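Local structure of CLIP-associating protein (4G3A) at residues 40-44 / 45-49; 89-92 / 93-97; 121-124 / 125-129; 193-196 / 197-201. The protein tracks microtubule plus ends and stabilises dynamic microtubules for mitotic spindle formation and kinetochore attachment, represented here by its N-terminal TOG domain of HEAT repeats. One frame throughout, in Å; residues are numbered along the deposited sequence.

Interaction 1: 40-44 / 45-49; sequences NSIVC and TDMGF
Ile42 and Cys44 close on Met47, present here as selenomethionine, where the chain turns into the N-terminus of helix 47-58, at the start of the first HEAT repeat of this TOG domain. The methyl end of Met47 does the touching: its CE lies 4.1 Å from Ile42 CD1, and the two side chains cross obliquely. The same methyl rests against the backbone, 4.0 Å from Ile42 O. Cys44 comes in with its sulfur, SG standing 3.7 Å from Met47 N and rather loosely, at 4.4 Å, from Met47 CE. Met47 starts with CG anti to its N (chi1 177°) and then bends at both following torsions, which curls CE back to the loop. No hydrogen bond links 40-44 to 45-49, and the side chains meet through apolar contacts alone.

One shell out, the loop is gripped by two helices. Cys44 packs on Leu9 and Ile13 of helix 9-18, where Asp10 also accepts from Thr45 N; Ile42 and Met47 lean on Leu80 and Leu76 of helix 63-80. An ST turn shapes the approach, with Ser41 OG accepting from Val43 N at 3.1 Å. Asp46 is the N-cap of the helix that follows: its OD1 accepts from Gly48 N at 3.0 Å, met from above the carboxylate plane, 37° out of it.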
loop_
_atom_site.group_PDB
_atom_site.type_symbol
_atom_site.label_atom_id
_atom_site.label_comp_id
_atom_site.label_asym_id
_atom_site.label_seq_id
_atom_site.Cartn_x
_atom_site.Cartn_y
_atom_site.Cartn_z
ATOM N N ASN A 40 -25.685 6.893 -3.265
ATOM C CA ASN A 40 -25.883 5.658 -4.010
ATOM C C ASN A 40 -25.828 4.454 -3.080
ATOM O O ASN A 40 -25.087 4.455 -2.097
ATOM C CB ASN A 40 -24.847 5.521 -5.125
ATOM C CG ASN A 40 -25.055 6.528 -6.239
ATOM O OD1 ASN A 40 -26.150 7.066 -6.410
ATOM N ND2 ASN A 40 -24.004 6.782 -7.010
ATOM N N SER A 41 -26.609 3.426 -3.393
ATOM C CA SER A 41 -26.652 2.227 -2.556
ATOM C C SER A 41 -25.782 1.117 -3.133
ATOM O O SER A 41 -25.667 0.993 -4.351
ATOM C CB SER A 41 -28.093 1.732 -2.424
ATOM O OG SER A 41 -28.146 0.452 -1.823
ATOM N N ILE A 42 -25.166 0.318 -2.263
ATOM C CA ILE A 42 -24.379 -0.827 -2.720
ATOM C C ILE A 42 -25.128 -2.141 -2.547
ATOM O O ILE A 42 -24.518 -3.213 -2.482
ATOM C CB ILE A 42 -22.992 -0.942 -2.049
ATOM C CG1 ILE A 42 -23.108 -0.867 -0.533
ATOM C CG2 ILE A 42 -22.051 0.134 -2.560
ATOM C CD1 ILE A 42 -21.935 -1.422 0.201
ATOM N N VAL A 43 -26.452 -2.058 -2.459
ATOM C CA VAL A 43 -27.259 -3.264 -2.512
ATOM C C VAL A 43 -26.930 -3.976 -3.817
ATOM O O VAL A 43 -26.802 -3.342 -4.858
ATOM C CB VAL A 43 -28.767 -2.955 -2.481
ATOM C CG1 VAL A 43 -29.570 -4.216 -2.766
ATOM C CG2 VAL A 43 -29.165 -2.370 -1.134
ATOM N N CYS A 44 -26.767 -5.289 -3.750
ATOM C CA CYS A 44 -26.613 -6.105 -4.946
ATOM C C CYS A 44 -26.934 -7.554 -4.595
ATOM O O CYS A 44 -27.252 -7.867 -3.447
ATOM C CB CYS A 44 -25.205 -5.979 -5.544
ATOM S SG CYS A 44 -23.850 -6.571 -4.492
ATOM N N THR A 45 -26.841 -8.437 -5.582
ATOM C CA THR A 45 -27.128 -9.848 -5.368
ATOM C C THR A 45 -26.088 -10.492 -4.470
ATOM O O THR A 45 -26.427 -11.120 -3.469
ATOM C CB THR A 45 -27.181 -10.617 -6.695
ATOM O OG1 THR A 45 -28.364 -10.245 -7.409
ATOM C CG2 THR A 45 -27.193 -12.117 -6.441
ATOM N N ASP A 46 -24.824 -10.330 -4.838
ATOM C CA ASP A 46 -23.715 -10.906 -4.088
ATOM C C ASP A 46 -22.477 -10.045 -4.313
ATOM O O ASP A 46 -22.009 -9.903 -5.443
ATOM C CB ASP A 46 -23.460 -12.345 -4.542
ATOM C CG ASP A 46 -22.477 -13.085 -3.650
ATOM O OD1 ASP A 46 -21.641 -12.425 -2.990
ATOM O OD2 ASP A 46 -22.541 -14.337 -3.624
HETATM N N MSE A 47 -21.965 -9.463 -3.233
HETATM C CA MSE A 47 -20.816 -8.560 -3.304
HETATM C C MSE A 47 -19.597 -9.252 -3.905
HETATM O O MSE A 47 -18.817 -8.635 -4.628
HETATM C CB MSE A 47 -20.496 -8.009 -1.916
HETATM C CG MSE A 47 -19.267 -7.116 -1.858
HETATM SE SE MSE A 47 -19.371 -5.569 -3.050
HETATM C CE MSE A 47 -20.774 -4.564 -2.142
ATOM N N GLY A 48 -19.449 -10.541 -3.614
ATOM C CA GLY A 48 -18.359 -11.330 -4.156
ATOM C C GLY A 48 -18.302 -11.268 -5.670
ATOM O O GLY A 48 -17.226 -11.315 -6.263
ATOM N N PHE A 49 -19.466 -11.154 -6.301
ATOM C CA PHE A 49 -19.529 -11.050 -7.755
ATOM C C PHE A 49 -18.837 -9.789 -8.258
ATOM O O PHE A 49 -18.198 -9.799 -9.310
ATOM C CB PHE A 49 -20.978 -11.065 -8.248
ATOM C CG PHE A 49 -21.607 -12.425 -8.258
ATOM C CD1 PHE A 49 -20.987 -13.486 -8.898
ATOM C CD2 PHE A 49 -22.835 -12.637 -7.656
ATOM C CE1 PHE A 49 -21.572 -14.736 -8.917
ATOM C CE2 PHE A 49 -23.426 -13.883 -7.673
ATOM C CZ PHE A 49 -22.793 -14.935 -8.305
#

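Interaction 2: 89-92 / 93-97; sequences ATVL and PHVID
Val91 and Val95 are pressed together one turn apart on helix 88-98, within the second HEAT repeat, on either side of a kink made by Pro93. Val91 CG1 and Val95 CG2 are 3.4 Å apart, tighter than ordinary van der Waals contact. Next to them Leu92 and Ile96 pair more gently, CG of Leu92 lying 4.3 Å from CD1 of Ile96. This is the buried face: Val95 lies on Ala110 and Leu113 and Leu92 on Leu114 and Leu117, all of helix 104-119, while Ile96 reaches Leu132 and Cys136 of helix 125-136.

The solvent side is built differently. Ala89, Thr90 and Pro93 are exposed, and the proline ring fits as a knob among Ala89, Thr90, Val91 and Leu92, with Pro93 CD 3.3 Å from Ala89 O. His94, partly exposed, has Thr90 O at its ring edge and packs on Met55 and Leu58 of helix 47-58; CG stands anti to the carbonyl carbon (chi1 -55°), which turns the ring back toward the preceding turn.

Pro93 has no N-H to offer Ala89 O, and His94 N turns instead to Val91 O (3.0 Å), which also takes the regular bond from Val95 N (3.3 Å), the two donors coming from opposite faces of its plane. The regular pattern continues, straighter, with Ile96 N to Leu92 O at 3.0 Å (N-H...O 169°). Proline's lack of an N-H leaves the helix kinked, while the aliphatic contacts of Val91 with Val95 and Leu92 with Ile96 carry across the kink.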
loop_
_atom_site.group_PDB
_atom_site.type_symbol
_atom_site.label_atom_id
_atom_site.label_comp_id
_atom_site.label_asym_id
_atom_site.label_seq_id
_atom_site.Cartn_x
_atom_site.Cartn_y
_atom_site.Cartn_z
ATOM N N ALA A 89 -7.226 -11.133 1.317
ATOM C CA ALA A 89 -6.293 -12.158 0.841
ATOM C C ALA A 89 -6.311 -12.327 -0.682
ATOM O O ALA A 89 -5.310 -12.721 -1.283
ATOM C CB ALA A 89 -6.591 -13.488 1.520
ATOM N N THR A 90 -7.453 -12.031 -1.295
ATOM C CA THR A 90 -7.616 -12.169 -2.739
ATOM C C THR A 90 -7.007 -10.978 -3.459
ATOM O O THR A 90 -6.322 -11.117 -4.469
ATOM C CB THR A 90 -9.110 -12.270 -3.128
ATOM O OG1 THR A 90 -9.604 -13.573 -2.798
ATOM C CG2 THR A 90 -9.308 -12.021 -4.620
ATOM N N VAL A 91 -7.251 -9.801 -2.907
ATOM C CA VAL A 91 -6.868 -8.553 -3.542
ATOM C C VAL A 91 -5.407 -8.158 -3.275
ATOM O O VAL A 91 -4.683 -7.776 -4.188
ATOM C CB VAL A 91 -7.779 -7.434 -3.034
ATOM C CG1 VAL A 91 -7.278 -6.104 -3.490
ATOM C CG2 VAL A 91 -9.222 -7.675 -3.504
ATOM N N LEU A 92 -4.988 -8.268 -2.019
ATOM C CA LEU A 92 -3.687 -7.748 -1.580
ATOM C C LEU A 92 -2.491 -8.120 -2.466
ATOM O O LEU A 92 -1.672 -7.261 -2.781
ATOM C CB LEU A 92 -3.395 -8.131 -0.124
ATOM C CG LEU A 92 -2.372 -7.221 0.575
ATOM C CD1 LEU A 92 -2.864 -5.767 0.581
ATOM C CD2 LEU A 92 -2.084 -7.684 1.994
ATOM N N PRO A 93 -2.375 -9.398 -2.866
ATOM C CA PRO A 93 -1.175 -9.741 -3.638
ATOM C C PRO A 93 -1.036 -8.930 -4.926
ATOM O O PRO A 93 0.081 -8.660 -5.341
ATOM C CB PRO A 93 -1.381 -11.228 -3.956
ATOM C CG PRO A 93 -2.238 -11.722 -2.835
ATOM C CD PRO A 93 -3.175 -10.594 -2.529
ATOM N N HIS A 94 -2.142 -8.538 -5.551
ATOM C CA HIS A 94 -2.056 -7.799 -6.812
ATOM C C HIS A 94 -1.900 -6.286 -6.611
ATOM O O HIS A 94 -1.349 -5.589 -7.462
ATOM C CB HIS A 94 -3.259 -8.141 -7.692
ATOM C CG HIS A 94 -3.403 -9.609 -7.913
ATOM N ND1 HIS A 94 -4.337 -10.374 -7.244
ATOM C CD2 HIS A 94 -2.683 -10.467 -8.667
ATOM C CE1 HIS A 94 -4.209 -11.634 -7.611
ATOM N NE2 HIS A 94 -3.208 -11.721 -8.471
ATOM N N VAL A 95 -2.405 -5.792 -5.488
ATOM C CA VAL A 95 -2.179 -4.411 -5.102
ATOM C C VAL A 95 -0.690 -4.211 -4.845
ATOM O O VAL A 95 -0.106 -3.219 -5.262
ATOM C CB VAL A 95 -2.956 -4.065 -3.841
ATOM C CG1 VAL A 95 -2.626 -2.642 -3.407
ATOM C CG2 VAL A 95 -4.457 -4.226 -4.110
ATOM N N ILE A 96 -0.084 -5.177 -4.172
ATOM C CA ILE A 96 1.357 -5.164 -3.945
ATOM C C ILE A 96 2.117 -5.026 -5.261
ATOM O O ILE A 96 2.966 -4.141 -5.401
ATOM C CB ILE A 96 1.811 -6.442 -3.209
ATOM C CG1 ILE A 96 1.336 -6.399 -1.751
ATOM C CG2 ILE A 96 3.346 -6.606 -3.291
ATOM C CD1 ILE A 96 1.594 -7.686 -0.985
ATOM N N ASP A 97 1.806 -5.893 -6.226
ATOM C CA ASP A 97 2.428 -5.818 -7.544
ATOM C C ASP A 97 2.287 -4.432 -8.170
ATOM O O ASP A 97 3.194 -3.967 -8.852
ATOM C CB ASP A 97 1.843 -6.873 -8.490
ATOM C CG ASP A 97 2.350 -8.276 -8.190
ATOM O OD1 ASP A 97 3.359 -8.412 -7.459
ATOM O OD2 ASP A 97 1.738 -9.238 -8.678
#

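Interaction 3: 121-124 / 125-129; sequences RVLP and PQALI
Leu123 packs against Leu128 and Ala127 in an apolar contact round the N-terminus of helix 125-136, where the chain has just left helix 104-119 through a short loop. Both of its methyls lie on Leu128, CD1 at Leu128 CB (3.7 Å) and CD2 at Leu128 N (3.8 Å). CD2 is also 4.0 Å from Ala127 CB. The Leu123 and Leu128 side chains meet at about a right angle. Leu123 holds CG between its N and its carbonyl carbon (chi1 37°), which turns both methyls toward the first turn of the helix.

Pro124, at the N-cap, also touches Ala127, its CD 3.8 Å from Ala127 CB. Its carbonyl starts the helical bonding, with Leu128 N donating to Pro124 O at 3.1 Å and an N-H...O angle of 165°. Pro125 opens the helix, where its lack of an N-H costs no bond to an earlier turn; its ring is buried against Met118 and Tyr159. Leu128 lies on Leu117 and Met118 of helix 104-119, while Gln126 OE1 accepts from Ser165 N.

Upstream, Arg121 is the C-prime residue of a Schellman motif that ends the earlier helix, with Val122 N bonded to Leu117 O and Arg121 N to Met118 O. One helix is thus closed and the next opened within a few residues. The pairing of Leu123, just before the N-cap, with Leu128, four places after it, is that of a hydrophobic staple.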
loop_
_atom_site.group_PDB
_atom_site.type_symbol
_atom_site.label_atom_id
_atom_site.label_comp_id
_atom_site.label_asym_id
_atom_site.label_seq_id
_atom_site.Cartn_x
_atom_site.Cartn_y
_atom_site.Cartn_z
ATOM N N ARG A 121 -10.282 0.557 9.032
ATOM C CA ARG A 121 -10.277 -0.551 9.978
ATOM C C ARG A 121 -10.648 -1.899 9.368
ATOM O O ARG A 121 -11.306 -2.721 10.009
ATOM C CB ARG A 121 -11.184 -0.245 11.177
ATOM C CG ARG A 121 -10.858 1.049 11.891
ATOM C CD ARG A 121 -11.652 1.170 13.181
ATOM N NE ARG A 121 -11.290 2.367 13.934
ATOM C CZ ARG A 121 -10.285 2.426 14.801
ATOM N NH1 ARG A 121 -9.538 1.354 15.028
ATOM N NH2 ARG A 121 -10.027 3.558 15.441
ATOM N N VAL A 122 -10.204 -2.137 8.140
ATOM C CA VAL A 122 -10.323 -3.470 7.569
ATOM C C VAL A 122 -9.498 -4.425 8.418
ATOM O O VAL A 122 -9.946 -5.520 8.754
ATOM C CB VAL A 122 -9.838 -3.514 6.119
ATOM C CG1 VAL A 122 -9.891 -4.929 5.591
ATOM C CG2 VAL A 122 -10.680 -2.599 5.267
ATOM N N LEU A 123 -8.283 -3.992 8.756
ATOM C CA LEU A 123 -7.411 -4.695 9.690
ATOM C C LEU A 123 -6.484 -3.682 10.364
ATOM O O LEU A 123 -6.270 -2.588 9.836
ATOM C CB LEU A 123 -6.569 -5.774 8.992
ATOM C CG LEU A 123 -5.984 -5.607 7.581
ATOM C CD1 LEU A 123 -5.628 -4.179 7.222
ATOM C CD2 LEU A 123 -4.792 -6.541 7.401
ATOM N N PRO A 124 -5.935 -4.044 11.528
ATOM C CA PRO A 124 -5.053 -3.135 12.264
ATOM C C PRO A 124 -3.800 -2.796 11.467
ATOM O O PRO A 124 -3.349 -3.610 10.654
ATOM C CB PRO A 124 -4.684 -3.942 13.516
ATOM C CG PRO A 124 -5.749 -4.980 13.644
ATOM C CD PRO A 124 -6.129 -5.321 12.237
ATOM N N PRO A 125 -3.240 -1.596 11.695
ATOM C CA PRO A 125 -2.026 -1.202 10.966
ATOM C C PRO A 125 -0.895 -2.218 11.107
ATOM O O PRO A 125 -0.223 -2.514 10.113
ATOM C CB PRO A 125 -1.650 0.141 11.598
ATOM C CG PRO A 125 -2.978 0.712 12.066
ATOM C CD PRO A 125 -3.774 -0.499 12.529
ATOM N N GLN A 126 -0.687 -2.763 12.300
ATOM C CA GLN A 126 0.401 -3.723 12.460
ATOM C C GLN A 126 0.172 -4.952 11.588
ATOM O O GLN A 126 1.108 -5.462 10.972
ATOM C CB GLN A 126 0.589 -4.145 13.919
ATOM C CG GLN A 126 1.848 -4.942 14.134
ATOM C CD GLN A 126 3.069 -4.050 14.317
ATOM O OE1 GLN A 126 3.079 -3.177 15.177
ATOM N NE2 GLN A 126 4.103 -4.276 13.515
ATOM N N ALA A 127 -1.075 -5.420 11.538
ATOM C CA ALA A 127 -1.424 -6.586 10.726
ATOM C C ALA A 127 -1.110 -6.378 9.245
ATOM O O ALA A 127 -0.511 -7.243 8.598
ATOM C CB ALA A 127 -2.906 -6.953 10.912
ATOM N N LEU A 128 -1.525 -5.237 8.701
ATOM C CA LEU A 128 -1.268 -4.945 7.293
ATOM C C LEU A 128 0.212 -4.774 6.977
ATOM O O LEU A 128 0.710 -5.307 5.991
ATOM C CB LEU A 128 -2.006 -3.693 6.830
ATOM C CG LEU A 128 -1.791 -3.419 5.331
ATOM C CD1 LEU A 128 -2.216 -4.624 4.483
ATOM C CD2 LEU A 128 -2.521 -2.158 4.858
ATOM N N ILE A 129 0.920 -3.998 7.787
ATOM C CA ILE A 129 2.332 -3.777 7.473
ATOM C C ILE A 129 3.112 -5.101 7.540
ATOM O O ILE A 129 3.928 -5.393 6.662
ATOM C CB ILE A 129 2.978 -2.685 8.366
ATOM C CG1 ILE A 129 2.217 -1.365 8.243
ATOM C CG2 ILE A 129 4.452 -2.505 8.010
ATOM C CD1 ILE A 129 2.101 -0.836 6.829
#

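Interaction 4: 193-196 / 197-201; sequences VEIY and KHVGD
The C-terminal end of helix 182-199, in the third HEAT repeat, is tied to the turn beyond it by Tyr196 and Asp201. Tyr196 OH donates to Asp201 OD1 at 2.6 Å; the oxygen lies at the ring's edge, in its plane, while the hydroxyl stands above the carboxylate plane, the two planes being 57° apart. Tyr196 CG points anti to its N (chi1 176°), sending the ring along the helix past Gly200 to the turn. Gly200, with positive phi, leaves the helix and gives its N to Tyr196 O at 2.8 Å; a side chain here would jam against the carbonyl of Val199.

On another face, Glu194 and Lys197 run side by side into a salt bridge, OE1 to NZ 3.1 Å, with Gln190 and His157 as further partners of the glutamate. Ile195 CG2 packs on Val199 CG2 at 3.9 Å.

The Tyr196 ring also stacks with Phe225. With a phenylalanine in place of Tyr196 the hydroxyl is gone, and the turn at Asp201 would probably be held less firmly to the helix. Because Arg204 and Lys229 also bridge to Asp201, its carboxylate is likely to stay ionised, joined at once to the tyrosine hydroxyl and to basic side chains of helices 203-208 and 215-229.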
loop_
_atom_site.group_PDB
_atom_site.type_symbol
_atom_site.label_atom_id
_atom_site.label_comp_id
_atom_site.label_asym_id
_atom_site.label_seq_id
_atom_site.Cartn_x
_atom_site.Cartn_y
_atom_site.Cartn_z
ATOM N N VAL A 193 15.601 7.304 9.199
ATOM C CA VAL A 193 15.531 8.680 9.663
ATOM C C VAL A 193 14.108 9.013 10.116
ATOM O O VAL A 193 13.916 9.587 11.189
ATOM C CB VAL A 193 16.045 9.674 8.592
ATOM C CG1 VAL A 193 15.711 11.110 8.981
ATOM C CG2 VAL A 193 17.550 9.512 8.394
ATOM N N GLU A 194 13.112 8.616 9.323
ATOM C CA GLU A 194 11.710 8.813 9.695
ATOM C C GLU A 194 11.353 8.044 10.970
ATOM O O GLU A 194 10.611 8.548 11.813
ATOM C CB GLU A 194 10.764 8.387 8.559
ATOM C CG GLU A 194 11.084 8.985 7.196
ATOM C CD GLU A 194 10.912 10.502 7.136
ATOM O OE1 GLU A 194 10.237 11.083 8.017
ATOM O OE2 GLU A 194 11.455 11.111 6.190
ATOM N N ILE A 195 11.887 6.829 11.114
ATOM C CA ILE A 195 11.657 6.037 12.320
ATOM C C ILE A 195 12.327 6.721 13.522
ATOM O O ILE A 195 11.791 6.736 14.629
ATOM C CB ILE A 195 12.182 4.596 12.176
ATOM C CG1 ILE A 195 11.210 3.746 11.332
ATOM C CG2 ILE A 195 12.400 3.971 13.550
ATOM C CD1 ILE A 195 11.802 2.369 10.922
ATOM N N TYR A 196 13.491 7.305 13.304
ATOM C CA TYR A 196 14.125 8.060 14.391
ATOM C C TYR A 196 13.187 9.135 14.964
ATOM O O TYR A 196 13.161 9.372 16.175
ATOM C CB TYR A 196 15.439 8.686 13.936
ATOM C CG TYR A 196 16.090 9.564 14.997
ATOM C CD1 TYR A 196 16.815 9.009 16.042
ATOM C CD2 TYR A 196 15.961 10.941 14.949
ATOM C CE1 TYR A 196 17.405 9.813 17.019
ATOM C CE2 TYR A 196 16.540 11.753 15.914
ATOM C CZ TYR A 196 17.258 11.189 16.946
ATOM O OH TYR A 196 17.826 12.011 17.900
ATOM N N LYS A 197 12.412 9.780 14.100
ATOM C CA LYS A 197 11.510 10.831 14.564
ATOM C C LYS A 197 10.510 10.323 15.597
ATOM O O LYS A 197 10.090 11.076 16.473
ATOM C CB LYS A 197 10.803 11.509 13.396
ATOM C CG LYS A 197 11.729 12.346 12.533
ATOM C CD LYS A 197 11.042 12.768 11.245
ATOM C CE LYS A 197 12.032 13.425 10.293
ATOM N NZ LYS A 197 11.391 13.781 8.999
ATOM N N HIS A 198 10.140 9.048 15.502
ATOM C CA HIS A 198 9.139 8.477 16.400
ATOM C C HIS A 198 9.780 7.791 17.598
ATOM O O HIS A 198 9.239 7.797 18.701
ATOM C CB HIS A 198 8.253 7.475 15.651
ATOM C CG HIS A 198 7.326 8.115 14.672
ATOM N ND1 HIS A 198 6.005 8.367 14.948
ATOM C CD2 HIS A 198 7.539 8.582 13.410
ATOM C CE1 HIS A 198 5.436 8.962 13.914
ATOM N NE2 HIS A 198 6.359 9.099 12.968
ATOM N N VAL A 199 10.942 7.203 17.364
ATOM C CA VAL A 199 11.560 6.298 18.318
ATOM C C VAL A 199 12.642 6.980 19.178
ATOM O O VAL A 199 12.842 6.629 20.338
ATOM C CB VAL A 199 12.106 5.065 17.573
ATOM C CG1 VAL A 199 13.152 4.336 18.386
ATOM C CG2 VAL A 199 10.951 4.137 17.202
ATOM N N GLY A 200 13.324 7.965 18.617
ATOM C CA GLY A 200 14.300 8.712 19.392
ATOM C C GLY A 200 15.653 8.028 19.486
ATOM O O GLY A 200 15.954 7.098 18.734
ATOM N N ASP A 201 16.471 8.493 20.427
ATOM C CA ASP A 201 17.888 8.148 20.453
ATOM C C ASP A 201 18.197 6.686 20.770
ATOM O O ASP A 201 19.318 6.234 20.538
ATOM C CB ASP A 201 18.648 9.076 21.404
ATOM C CG ASP A 201 18.678 10.508 20.912
ATOM O OD1 ASP A 201 19.159 10.745 19.778
ATOM O OD2 ASP A 201 18.224 11.396 21.666
#

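Overall arrangement
The four contacts follow one another along an all-helical array of HEAT repeats. Interactions 1 and 4 lie on opposite sides of the chain's centre, their own centres about 44 Å apart. Interactions 2 and 3 are the pair that touch: Leu92 CD2 packs on Leu128 CD1 at 3.9 Å, joining the kinked helix 88-98 to the start of helix 125-136. Interaction 1 comes within about 8 Å of interaction 2, nearest atoms, and interaction 4 within about 9 Å of interaction 3. Interactions 1 and 3 shape helix starts, interaction 4 a helix end, and interaction 2 a bend within a helix, all parts of the TOG scaffold.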